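Side-chain contacts in lipase (Streptomyces rimosus, PDB 5MAL), which hydrolyses triacylglycerols and other carboxylic esters, preferring acyl chains of medium length, and also cleaves the thioester of long-chain acyl-CoA: residues 58-62 with 63-67; 80-84 with 85-89; 110-113 with 114-118; 121-124 with 125-129; 197-200 with 201-204. All blocks are in the same frame, centred on the assembly; numbering follows the deposited sequence. Where two conformers were deposited one is given.

Contact 1: 58-62 with 63-67; sequences GDVLA and KQLTP
Asp59 and Lys63 lie side by side on the outer face of helix 57-64, one turn apart, and carry the charged part of the contact. Lys63 bends at its last two torsions (chi3 -59°, chi4 -129°), which folds NZ back beside the carboxylate; the salt bridge from Lys63 NZ to Asp59 OD1 is long, 3.6 Å. The other carboxylate oxygen, OD2, turns to the backbone N of Arg56, so the lysine is a second partner of an already held group.

The backbone bonds change register at the pi-type turn of residues 60-62. Lys63 N donates to Asp59 O at 2.9 Å, an ordinary helical bond. Val60 O takes Gln64 N at 3.0 Å and also a weak, bent bond from Leu65 N. A water bridges the same turn, donating to Leu61 O and accepting from Leu65 N at 3.0 Å.

Apolar contacts line the inner side. Leu65 CD1 meets Leu61 CD2 at 3.8 Å, the two leucines pointing the same way, while Leu65 CD2 rests against Val60 CG1 at 3.9 Å. Gln64 runs extended across Val60, and Gln64 OE1 passes 3.5 Å from Val60 CG2 before accepting a hydrogen bond from Gly8 N.

Val60, Leu61 and Leu65 pack on helix 98-130 through Val123, Gln122 and Ala126, whereas Gln64 and Leu65 also touch Leu7 of strand 3-8, placing the contact between the long helix and the parallel sheet.

Contact 2: 80-84 with 85-89; sequences GGNDA and GFADT
Phe86 packs its ring against the backbone of Gly81, whose CA lies over one face, 4.1 Å above the plane and offset toward the rim. The same pair is joined through the backbone: Phe86 N donates to Gly81 O at 3.0 Å. With no side chain at Gly81, the ring can settle close to the main chain. Ala84 CB adds an oblique contact to the ring, 4.1 Å from Phe86 CE1, and Ile112 of helix 98-130 touches both side chains. With the weak Gly85 N to Asn82 O bond this makes a Schellman motif, the 6→1 bond being Phe86 N to Gly81 O, with Gly85 (phi 72°) at its C' position; Gly85 is at the same time the N-cap of helix 86-96. Gly85 O accepts from Thr89 N and, from the opposite face, Thr89 OG1 donates to Gly85 O at 2.7 Å. Buried Asp83 bonds Thr57 through OD2.

The other side is looser. Ala87 CB comes only to 4.2 Å from Asn82 OD1, and Asp88 extends from the exposed flank of the helix into a salt bridge with Arg104. The amide of partly exposed Asn82 is held through ND2, which donates to Ala55 O.

Asn82 follows two glycines after strand 74-78, and its side chain is about 5 Å from that of the nucleophile Ser10. This Gly-Gly-Asn-Asp sequence is consistent with block III (Gly-x-Asn-Asp) of the SGNH hydrolases, whose asparagine typically contributes to the oxyanion hole.

Contact 3: 110-113 with 114-118; sequences AYIQ and QTLPA
Thr115 sits squarely over the ring of Tyr111, one turn earlier in the long helix 98-130, in a CH-pi contact. Thr115 CB stands 3.7 Å from the Tyr111 ring centroid, 2° off the normal, and Thr115 CG2 lies 3.6 Å from Tyr111 CZ. The tyrosine ring is swung along the helix because chi1 (-167°) sets CG opposite the backbone N; the threonine side chain then crosses it at about a right angle.

Beneath this pair the helix widens into a pi-type turn. Tyr111 O accepts from Thr115 N at 2.8 Å and from Leu116 N at 2.9 Å, with a weak third bond from Gln114 N. Pro117, which has no N-H to offer, follows this widened turn; Pro117 CD lies 3.4 Å from Ile112 O, where the helix kinks.

Leu116 CB lies 4.1 Å from Tyr111 CD1, and the leucine packs with Ile112 on the inner side. In the next shell, Ala84 and Asp83 of the loop before helix 86-96 touch Tyr111, while Ile170 and Val173 of helix 159-180 cover Leu116 and Pro117 respectively. Gln113 NE2 is hydrogen-bonded to Asp169 OD2 of the same helix, tying the turn to its neighbour by a polar contact as well. At the far end of the ring, the Tyr111 hydroxyl is hydrogen-bonded to OE1 of Gln119.

Contact 4: 121-124 with 125-129; sequences DQVY and DAIDS
Regular alpha-helical turns near the end of helix 98-130 bring Val123 and Ile127 together, side by side and pointing the same way, with Val123 CG1 4.0 Å from Ile127 CD1. The backbone runs in i to i+4 register beneath them. Ile127 N donates to Val123 O at 3.0 Å, and the bonds from Asp125 N to Asp121 O (2.7 Å) and from Asp128 N to Tyr124 O (2.8 Å) are similarly straight. Ala126 N to Gln122 O, at 3.3 Å, is weak.

In this three-layer alpha/beta/alpha fold the helix leads into strand 135-139, and its inner face is largely apolar: Val123 meets Thr57 of helix 57-64, Ile127 reaches Val136, and Tyr124 touches Val138. The tyrosine ring also makes edge-to-face contacts with His181 and Phe183.

Two aspartates fold back over the preceding turn. Asp125 has CG beside its own backbone N (chi1 -78°), bringing Asp125 OD2 to 3.3 Å from Asp121 O; likewise Asp128 OD2 lies 3.3 Å from Tyr124 O. Both are acceptor-to-acceptor approaches rather than bonds. Asp128 is compensated outside the turn, since OD2 is hydrogen-bonded to His181 ND1. The other nitrogen of that imidazole, NE2, bonds Asp121 OD1, which also forms a salt bridge with Arg177. Asp125 OD1 stays 5.3 Å from Asp121 OD1, a like-charge pair that the arginine would probably ease.

Contact 5: 197-200 with 201-204; sequences LCSG and APWL
Ser199 and Ala201 form an ST turn, in which Ala201 N donates to Ser199 OG at 2.9 Å, with an N-H...O angle of 155°. The serine hydroxyl is placed between its own backbone N and carbonyl carbon (chi1 67°), the rotamer that holds OG over the turn. Gly200, with phi of 92°, carries the chain round the bend between them.

Apolar packing is concentrated on one methyl. Leu197 CD2 lies 4.0 Å from Pro202 CB, the leucine and the proline ring crossing at about a right angle, and 4.2 Å from Leu204 CB. Leu197 CD2 also approaches Leu204 O, at 3.4 Å. Tyr145 and Tyr215 touch the same leucine from outside, and the side chain of Leu204 is about 6 Å from that of active-site His216.

Covalent and aromatic ties hold the flanks. Cys198 forms a disulfide with Cys151, and the indole of Trp203 stacks on His195, whose ND1 bonds Ala201 O.

With no helix or strand of its own, the loop depends on these ties together with backbone bonds to Phe144, Lys146, His195 and Thr218; within it, Ser199 OG is gripped by both Ala201 N and Glu196 O, which fixes the rotation of its side chain.

Contacts 1 to 4 form one neighbourhood built round helix 98-130, which supplies both contact 3 and contact 4, their centres 17 Å apart. Contact 1 packs on contact 4, Leu65 CD1 lying 3.5 Å from Ala126 CB and Val60 CG1 3.9 Å from Val123 CG1. Contact 2 rests likewise on contact 3, where Ala84 CB is 3.5 Å from Ile112 CG1. Contact 5 stands apart, its centre 33 Å from that of contact 1 and on the opposite side of the chain's centre. Contacts 2 and 5 both approach the catalytic pair: between side chains, Ala87 of contact 2 is about 6 Å from His216, and Leu204 of contact 5 about 10 Å from Ser10, which Asn82 of contact 2 approaches more closely.

Contact 1: 58-62 with 63-67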
loop_
_atom_site.group_PDB
_atom_site.type_symbol
_atom_site.label_atom_id
_atom_site.label_comp_id
_atom_site.label_asym_id
_atom_site.label_seq_id
_atom_site.Cartn_x
_atom_site.Cartn_y
_atom_site.Cartn_z
ATOM N N GLY A 58 10.302 6.452 7.008
ATOM C CA GLY A 58 10.850 6.991 8.244
ATOM C C GLY A 58 9.951 6.742 9.439
ATOM O O GLY A 58 10.411 6.544 10.565
ATOM N N ASP A 59 8.649 6.750 9.189
ATOM C CA ASP A 59 7.674 6.471 10.229
ATOM C C ASP A 59 7.690 4.992 10.571
ATOM O O ASP A 59 7.480 4.610 11.718
ATOM C CB ASP A 59 6.286 6.909 9.780
ATOM C CG ASP A 59 6.240 8.379 9.444
ATOM O OD1 ASP A 59 6.555 9.190 10.343
ATOM O OD2 ASP A 59 5.941 8.718 8.284
ATOM N N VAL A 60 7.940 4.159 9.567
ATOM C CA VAL A 60 8.046 2.734 9.818
ATOM C C VAL A 60 9.229 2.507 10.762
ATOM O O VAL A 60 9.121 1.773 11.749
ATOM C CB VAL A 60 8.220 1.919 8.518
ATOM C CG1 VAL A 60 8.447 0.466 8.848
ATOM C CG2 VAL A 60 6.976 2.062 7.624
ATOM N N LEU A 61 10.335 3.184 10.480
ATOM C CA LEU A 61 11.539 3.074 11.310
ATOM C C LEU A 61 11.314 3.597 12.730
ATOM O O LEU A 61 11.756 2.990 13.706
ATOM C CB LEU A 61 12.690 3.830 10.651
ATOM C CG LEU A 61 13.148 3.270 9.302
ATOM C CD1 LEU A 61 14.179 4.172 8.652
ATOM C CD2 LEU A 61 13.705 1.886 9.487
ATOM N N ALA A 62 10.602 4.712 12.847
ATOM C CA ALA A 62 10.437 5.371 14.143
ATOM C C ALA A 62 9.336 4.787 15.024
ATOM O O ALA A 62 9.413 4.879 16.243
ATOM C CB ALA A 62 10.175 6.865 13.932
ATOM N N LYS A 63 8.304 4.204 14.421
ATOM C CA LYS A 63 7.101 3.895 15.177
ATOM C C LYS A 63 6.608 2.462 15.012
ATOM O O LYS A 63 5.801 2.006 15.823
ATOM C CB LYS A 63 5.958 4.850 14.784
ATOM C CG LYS A 63 6.111 6.302 15.271
ATOM C CD LYS A 63 4.841 7.119 15.013
ATOM C CE LYS A 63 4.494 7.158 13.527
ATOM N NZ LYS A 63 4.263 8.536 12.989
ATOM N N GLN A 64 7.057 1.767 13.965
ATOM C CA GLN A 64 6.383 0.520 13.561
ATOM C C GLN A 64 7.157 -0.783 13.740
ATOM O O GLN A 64 6.560 -1.861 13.751
ATOM C CB GLN A 64 5.973 0.606 12.092
ATOM C CG GLN A 64 5.057 1.777 11.758
ATOM C CD GLN A 64 4.455 1.615 10.382
ATOM O OE1 GLN A 64 4.606 0.559 9.764
ATOM N NE2 GLN A 64 3.762 2.644 9.899
ATOM N N LEU A 65 8.476 -0.709 13.845
ATOM C CA LEU A 65 9.253 -1.946 13.866
ATOM C C LEU A 65 9.372 -2.557 15.259
ATOM O O LEU A 65 9.952 -3.632 15.416
ATOM C CB LEU A 65 10.641 -1.706 13.286
ATOM C CG LEU A 65 10.675 -1.309 11.810
ATOM C CD1 LEU A 65 12.080 -0.930 11.413
ATOM C CD2 LEU A 65 10.150 -2.434 10.919
ATOM N N THR A 66 8.810 -1.893 16.263
ATOM C CA THR A 66 8.948 -2.341 17.649
ATOM C C THR A 66 8.679 -3.848 17.882
ATOM O O THR A 66 9.483 -4.515 18.540
ATOM C CB THR A 66 8.052 -1.502 18.579
ATOM O OG1 THR A 66 8.462 -0.130 18.500
ATOM C CG2 THR A 66 8.152 -1.978 20.015
ATOM N N PRO A 67 7.585 -4.400 17.319
ATOM C CA PRO A 67 7.337 -5.828 17.565
ATOM C C PRO A 67 8.041 -6.778 16.598
ATOM O O PRO A 67 7.791 -7.990 16.634
ATOM C CB PRO A 67 5.816 -5.938 17.400
ATOM C CG PRO A 67 5.499 -4.915 16.364
ATOM C CD PRO A 67 6.476 -3.773 16.572
HETATM O O HOH W 1 9.947 1.419 15.299
#

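Contact 2: 80-84 with 85-89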
loop_
_atom_site.group_PDB
_atom_site.type_symbol
_atom_site.label_atom_id
_atom_site.label_comp_id
_atom_site.label_asym_id
_atom_site.label_seq_id
_atom_site.Cartn_x
_atom_site.Cartn_y
_atom_site.Cartn_z
ATOM N N GLY A 80 6.106 3.422 0.918
ATOM C CA GLY A 80 6.798 4.118 -0.149
ATOM C C GLY A 80 5.923 5.107 -0.882
ATOM O O GLY A 80 6.420 6.089 -1.430
ATOM N N GLY A 81 4.624 4.850 -0.900
ATOM C CA GLY A 81 3.699 5.761 -1.544
ATOM C C GLY A 81 3.754 7.151 -0.930
ATOM O O GLY A 81 3.808 8.149 -1.636
ATOM N N ASN A 82 3.744 7.217 0.392
ATOM C CA ASN A 82 3.739 8.510 1.066
ATOM C C ASN A 82 5.084 9.203 0.957
ATOM O O ASN A 82 5.159 10.434 0.940
ATOM C CB ASN A 82 3.344 8.337 2.528
ATOM C CG ASN A 82 1.843 8.146 2.694
ATOM O OD1 ASN A 82 1.051 8.931 2.171
ATOM N ND2 ASN A 82 1.449 7.101 3.401
ATOM N N ASP A 83 6.151 8.416 0.893
ATOM C CA ASP A 83 7.476 8.975 0.662
ATOM C C ASP A 83 7.488 9.723 -0.664
ATOM O O ASP A 83 8.102 10.776 -0.791
ATOM C CB ASP A 83 8.537 7.881 0.658
ATOM C CG ASP A 83 8.606 7.144 1.978
ATOM O OD1 ASP A 83 7.720 6.320 2.230
ATOM O OD2 ASP A 83 9.532 7.406 2.773
ATOM N N ALA A 84 6.779 9.173 -1.643
ATOM C CA ALA A 84 6.745 9.750 -2.973
ATOM C C ALA A 84 5.661 10.826 -3.059
ATOM O O ALA A 84 5.510 11.485 -4.083
ATOM C CB ALA A 84 6.515 8.663 -4.010
ATOM N N GLY A 85 4.924 11.003 -1.966
ATOM C CA GLY A 85 3.887 12.017 -1.879
ATOM C C GLY A 85 2.650 11.703 -2.698
ATOM O O GLY A 85 2.117 12.579 -3.379
ATOM N N PHE A 86 2.175 10.461 -2.629
ATOM C CA PHE A 86 1.022 10.051 -3.428
ATOM C C PHE A 86 -0.272 10.746 -3.019
ATOM O O PHE A 86 -1.017 11.218 -3.877
ATOM C CB PHE A 86 0.820 8.536 -3.354
ATOM C CG PHE A 86 1.513 7.782 -4.450
ATOM C CD1 PHE A 86 2.516 8.384 -5.188
ATOM C CD2 PHE A 86 1.166 6.473 -4.739
ATOM C CE1 PHE A 86 3.163 7.693 -6.198
ATOM C CE2 PHE A 86 1.807 5.780 -5.746
ATOM C CZ PHE A 86 2.806 6.390 -6.478
ATOM N N ALA A 87 -0.544 10.779 -1.717
ATOM C CA ALA A 87 -1.743 11.436 -1.205
ATOM C C ALA A 87 -1.784 12.892 -1.666
ATOM O O ALA A 87 -2.767 13.332 -2.278
ATOM C CB ALA A 87 -1.795 11.349 0.315
ATOM N N ASP A 88 -0.705 13.618 -1.378
ATOM C CA ASP A 88 -0.537 15.001 -1.814
ATOM C C ASP A 88 -0.723 15.154 -3.325
ATOM O O ASP A 88 -1.378 16.089 -3.795
ATOM C CB ASP A 88 0.847 15.517 -1.415
ATOM C CG ASP A 88 1.028 17.003 -1.703
ATOM O OD1 ASP A 88 1.262 17.375 -2.878
ATOM O OD2 ASP A 88 0.942 17.803 -0.747
ATOM N N THR A 89 -0.123 14.237 -4.078
ATOM C CA THR A 89 -0.249 14.242 -5.527
ATOM C C THR A 89 -1.698 14.096 -5.991
ATOM O O THR A 89 -2.170 14.853 -6.848
ATOM C CB THR A 89 0.574 13.127 -6.147
ATOM O OG1 THR A 89 1.962 13.378 -5.909
ATOM C CG2 THR A 89 0.325 13.086 -7.629
#

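Contact 3: 110-113 with 114-118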
loop_
_atom_site.group_PDB
_atom_site.type_symbol
_atom_site.label_atom_id
_atom_site.label_comp_id
_atom_site.label_asym_id
_atom_site.label_seq_id
_atom_site.Cartn_x
_atom_site.Cartn_y
_atom_site.Cartn_z
ATOM N N ALA A 110 9.835 10.910 -10.196
ATOM C CA ALA A 110 11.269 11.110 -10.016
ATOM C C ALA A 110 11.672 10.586 -8.645
ATOM O O ALA A 110 12.711 9.944 -8.503
ATOM C CB ALA A 110 11.638 12.570 -10.164
ATOM N N TYR A 111 10.832 10.850 -7.644
ATOM C CA TYR A 111 11.095 10.391 -6.287
ATOM C C TYR A 111 11.152 8.883 -6.229
ATOM O O TYR A 111 12.099 8.299 -5.699
ATOM C CB TYR A 111 10.030 10.884 -5.312
ATOM C CG TYR A 111 10.451 10.694 -3.872
ATOM C CD1 TYR A 111 10.371 9.445 -3.254
ATOM C CD2 TYR A 111 10.942 11.759 -3.135
ATOM C CE1 TYR A 111 10.767 9.272 -1.938
ATOM C CE2 TYR A 111 11.330 11.596 -1.818
ATOM C CZ TYR A 111 11.251 10.355 -1.229
ATOM O OH TYR A 111 11.655 10.213 0.081
ATOM N N ILE A 112 10.106 8.261 -6.754
ATOM C CA ILE A 112 10.014 6.815 -6.809
ATOM C C ILE A 112 11.228 6.172 -7.451
ATOM O O ILE A 112 11.793 5.217 -6.915
ATOM C CB ILE A 112 8.784 6.391 -7.588
ATOM C CG1 ILE A 112 7.522 6.781 -6.813
ATOM C CG2 ILE A 112 8.834 4.909 -7.882
ATOM C CD1 ILE A 112 6.268 6.845 -7.672
ATOM N N GLN A 113 11.623 6.689 -8.610
ATOM C CA GLN A 113 12.677 6.057 -9.388
ATOM C C GLN A 113 14.053 6.267 -8.752
ATOM O O GLN A 113 14.912 5.389 -8.809
ATOM C CB GLN A 113 12.670 6.601 -10.818
ATOM C CG GLN A 113 11.351 6.349 -11.558
ATOM C CD GLN A 113 11.272 7.048 -12.910
ATOM O OE1 GLN A 113 12.265 7.588 -13.406
ATOM N NE2 GLN A 113 10.086 7.043 -13.513
ATOM N N GLN A 114 14.237 7.425 -8.124
ATOM C CA GLN A 114 15.563 7.871 -7.686
ATOM C C GLN A 114 15.790 7.761 -6.180
ATOM O O GLN A 114 16.792 7.198 -5.720
ATOM C CB GLN A 114 15.774 9.317 -8.124
ATOM C CG GLN A 114 15.796 9.494 -9.632
ATOM C CD GLN A 114 15.608 10.941 -10.062
ATOM O OE1 GLN A 114 15.862 11.871 -9.297
ATOM N NE2 GLN A 114 15.139 11.135 -11.294
ATOM N N THR A 115 14.845 8.304 -5.426
ATOM C CA THR A 115 15.028 8.589 -4.009
ATOM C C THR A 115 14.524 7.442 -3.143
ATOM O O THR A 115 15.126 7.086 -2.129
ATOM C CB THR A 115 14.291 9.880 -3.620
ATOM O OG1 THR A 115 14.534 10.898 -4.607
ATOM C CG2 THR A 115 14.734 10.354 -2.269
ATOM N N LEU A 116 13.401 6.863 -3.552
ATOM C CA LEU A 116 12.755 5.801 -2.784
ATOM C C LEU A 116 13.552 4.496 -2.570
ATOM O O LEU A 116 13.502 3.946 -1.461
ATOM C CB LEU A 116 11.407 5.458 -3.433
ATOM C CG LEU A 116 10.647 4.326 -2.739
ATOM C CD1 LEU A 116 10.282 4.707 -1.306
ATOM C CD2 LEU A 116 9.412 3.958 -3.553
ATOM N N PRO A 117 14.238 3.967 -3.613
ATOM C CA PRO A 117 14.897 2.666 -3.420
ATOM C C PRO A 117 15.758 2.589 -2.160
ATOM O O PRO A 117 15.698 1.581 -1.458
ATOM C CB PRO A 117 15.771 2.523 -4.667
ATOM C CG PRO A 117 15.076 3.303 -5.691
ATOM C CD PRO A 117 14.441 4.465 -4.987
ATOM N N ALA A 118 16.515 3.645 -1.857
ATOM C CA ALA A 118 17.413 3.603 -0.708
ATOM C C ALA A 118 16.639 3.655 0.594
ATOM O O ALA A 118 17.101 3.143 1.615
ATOM C CB ALA A 118 18.417 4.744 -0.758
#

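Contact 4: 121-124 with 125-129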
loop_
_atom_site.group_PDB
_atom_site.type_symbol
_atom_site.label_atom_id
_atom_site.label_comp_id
_atom_site.label_asym_id
_atom_site.label_seq_id
_atom_site.Cartn_x
_atom_site.Cartn_y
_atom_site.Cartn_z
ATOM N N ASP A 121 15.433 0.231 1.261
ATOM C CA ASP A 121 16.546 -0.514 1.832
ATOM C C ASP A 121 16.673 -0.259 3.326
ATOM O O ASP A 121 16.951 -1.180 4.089
ATOM C CB ASP A 121 17.858 -0.162 1.128
ATOM C CG ASP A 121 18.013 -0.867 -0.191
ATOM O OD1 ASP A 121 17.387 -1.935 -0.381
ATOM O OD2 ASP A 121 18.782 -0.368 -1.037
ATOM N N GLN A 122 16.470 0.989 3.741
ATOM C CA GLN A 122 16.517 1.335 5.154
ATOM C C GLN A 122 15.566 0.467 5.953
ATOM O O GLN A 122 15.936 -0.108 6.980
ATOM C CB GLN A 122 16.176 2.808 5.367
ATOM C CG GLN A 122 17.302 3.744 5.023
ATOM C CD GLN A 122 16.969 5.169 5.378
ATOM O OE1 GLN A 122 15.989 5.735 4.879
ATOM N NE2 GLN A 122 17.759 5.753 6.266
ATOM N N VAL A 123 14.334 0.370 5.466
ATOM C CA VAL A 123 13.345 -0.437 6.147
ATOM C C VAL A 123 13.700 -1.909 6.013
ATOM O O VAL A 123 13.639 -2.659 6.992
ATOM C CB VAL A 123 11.934 -0.191 5.586
ATOM C CG1 VAL A 123 10.934 -1.131 6.256
ATOM C CG2 VAL A 123 11.530 1.258 5.792
ATOM N N TYR A 124 14.058 -2.331 4.806
ATOM C CA TYR A 124 14.222 -3.763 4.567
ATOM C C TYR A 124 15.450 -4.280 5.325
ATOM O O TYR A 124 15.452 -5.416 5.800
ATOM C CB TYR A 124 14.349 -4.078 3.078
ATOM C CG TYR A 124 13.137 -3.740 2.227
ATOM C CD1 TYR A 124 11.944 -3.285 2.792
ATOM C CD2 TYR A 124 13.192 -3.894 0.849
ATOM C CE1 TYR A 124 10.845 -2.970 1.978
ATOM C CE2 TYR A 124 12.128 -3.590 0.045
ATOM C CZ TYR A 124 10.960 -3.138 0.602
ATOM O OH TYR A 124 9.938 -2.847 -0.258
ATOM N N ASP A 125 16.483 -3.444 5.437
ATOM C CA ASP A 125 17.659 -3.789 6.239
ATOM C C ASP A 125 17.264 -4.035 7.688
ATOM O O ASP A 125 17.791 -4.935 8.356
ATOM C CB ASP A 125 18.707 -2.675 6.210
ATOM C CG ASP A 125 19.508 -2.648 4.939
ATOM O OD1 ASP A 125 19.491 -3.634 4.172
ATOM O OD2 ASP A 125 20.179 -1.623 4.718
ATOM N N ALA A 126 16.366 -3.197 8.188
ATOM C CA ALA A 126 15.912 -3.341 9.561
ATOM C C ALA A 126 15.191 -4.676 9.714
ATOM O O ALA A 126 15.430 -5.423 10.659
ATOM C CB ALA A 126 15.032 -2.194 9.946
ATOM N N ILE A 127 14.326 -4.995 8.761
ATOM C CA ILE A 127 13.636 -6.282 8.793
ATOM C C ILE A 127 14.627 -7.442 8.694
ATOM O O ILE A 127 14.505 -8.444 9.414
ATOM C CB ILE A 127 12.592 -6.370 7.667
ATOM C CG1 ILE A 127 11.452 -5.399 7.956
ATOM C CG2 ILE A 127 12.060 -7.783 7.552
ATOM C CD1 ILE A 127 10.590 -5.067 6.750
ATOM N N ASP A 128 15.606 -7.308 7.803
ATOM C CA ASP A 128 16.666 -8.309 7.661
ATOM C C ASP A 128 17.315 -8.644 8.987
ATOM O O ASP A 128 17.525 -9.809 9.326
ATOM C CB ASP A 128 17.761 -7.817 6.715
ATOM C CG ASP A 128 17.381 -7.919 5.255
ATOM O OD1 ASP A 128 16.539 -8.767 4.903
ATOM O OD2 ASP A 128 17.954 -7.147 4.455
ATOM N N SER A 129 17.637 -7.589 9.722
ATOM C CA SER A 129 18.385 -7.705 10.966
ATOM C C SER A 129 17.521 -8.250 12.094
ATOM O O SER A 129 17.917 -9.179 12.796
ATOM C CB SER A 129 18.965 -6.346 11.363
ATOM O OG SER A 129 19.550 -6.401 12.653
#

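Contact 5: 197-200 with 201-204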
loop_
_atom_site.group_PDB
_atom_site.type_symbol
_atom_site.label_atom_id
_atom_site.label_comp_id
_atom_site.label_asym_id
_atom_site.label_seq_id
_atom_site.Cartn_x
_atom_site.Cartn_y
_atom_site.Cartn_z
ATOM N N LEU A 197 -10.304 2.063 -10.803
ATOM C CA LEU A 197 -11.244 3.120 -11.097
ATOM C C LEU A 197 -11.468 3.094 -12.607
ATOM O O LEU A 197 -10.542 2.781 -13.367
ATOM C CB LEU A 197 -10.721 4.470 -10.616
ATOM C CG LEU A 197 -10.575 4.545 -9.100
ATOM C CD1 LEU A 197 -9.952 5.862 -8.674
ATOM C CD2 LEU A 197 -11.934 4.373 -8.421
ATOM N N CYS A 198 -12.707 3.372 -13.010
ATOM C CA CYS A 198 -13.160 3.359 -14.409
ATOM C C CYS A 198 -13.284 1.952 -14.977
ATOM O O CYS A 198 -13.523 1.783 -16.174
ATOM C CB CYS A 198 -12.234 4.173 -15.311
ATOM S SG CYS A 198 -11.912 5.831 -14.719
ATOM N N SER A 199 -13.136 0.939 -14.137
ATOM C CA SER A 199 -13.270 -0.435 -14.621
ATOM C C SER A 199 -14.728 -0.858 -14.697
ATOM O O SER A 199 -15.067 -1.837 -15.364
ATOM C CB SER A 199 -12.539 -1.396 -13.709
ATOM O OG SER A 199 -13.208 -1.415 -12.464
ATOM N N GLY A 200 -15.581 -0.139 -13.978
ATOM C CA GLY A 200 -16.984 -0.506 -13.858
ATOM C C GLY A 200 -17.187 -1.386 -12.639
ATOM O O GLY A 200 -18.310 -1.674 -12.228
ATOM N N ALA A 201 -16.079 -1.828 -12.061
ATOM C CA ALA A 201 -16.133 -2.654 -10.863
ATOM C C ALA A 201 -15.075 -2.229 -9.846
ATOM O O ALA A 201 -14.295 -3.072 -9.385
ATOM C CB ALA A 201 -15.940 -4.119 -11.233
ATOM N N PRO A 202 -15.054 -0.934 -9.483
ATOM C CA PRO A 202 -13.923 -0.431 -8.700
ATOM C C PRO A 202 -13.808 -1.098 -7.332
ATOM O O PRO A 202 -14.810 -1.303 -6.639
ATOM C CB PRO A 202 -14.227 1.066 -8.566
ATOM C CG PRO A 202 -15.729 1.146 -8.655
ATOM C CD PRO A 202 -16.082 0.104 -9.686
ATOM N N TRP A 203 -12.574 -1.468 -6.994
ATOM C CA TRP A 203 -12.214 -1.919 -5.659
ATOM C C TRP A 203 -11.389 -0.863 -4.958
ATOM O O TRP A 203 -10.745 -1.141 -3.945
ATOM C CB TRP A 203 -11.414 -3.210 -5.707
ATOM C CG TRP A 203 -12.240 -4.405 -5.950
ATOM C CD1 TRP A 203 -13.617 -4.472 -6.008
ATOM C CD2 TRP A 203 -11.761 -5.730 -6.159
ATOM N NE1 TRP A 203 -14.005 -5.765 -6.253
ATOM C CE2 TRP A 203 -12.888 -6.558 -6.346
ATOM C CE3 TRP A 203 -10.486 -6.298 -6.211
ATOM C CZ2 TRP A 203 -12.772 -7.926 -6.584
ATOM C CZ3 TRP A 203 -10.373 -7.661 -6.455
ATOM C CH2 TRP A 203 -11.507 -8.455 -6.638
ATOM N N LEU A 204 -11.372 0.325 -5.552
ATOM C CA LEU A 204 -10.738 1.493 -4.962
ATOM C C LEU A 204 -11.783 2.556 -4.806
ATOM O O LEU A 204 -12.682 2.660 -5.639
ATOM C CB LEU A 204 -9.621 2.034 -5.849
ATOM C CG LEU A 204 -8.495 1.070 -6.183
ATOM C CD1 LEU A 204 -7.718 1.617 -7.378
ATOM C CD2 LEU A 204 -7.616 0.933 -4.961
#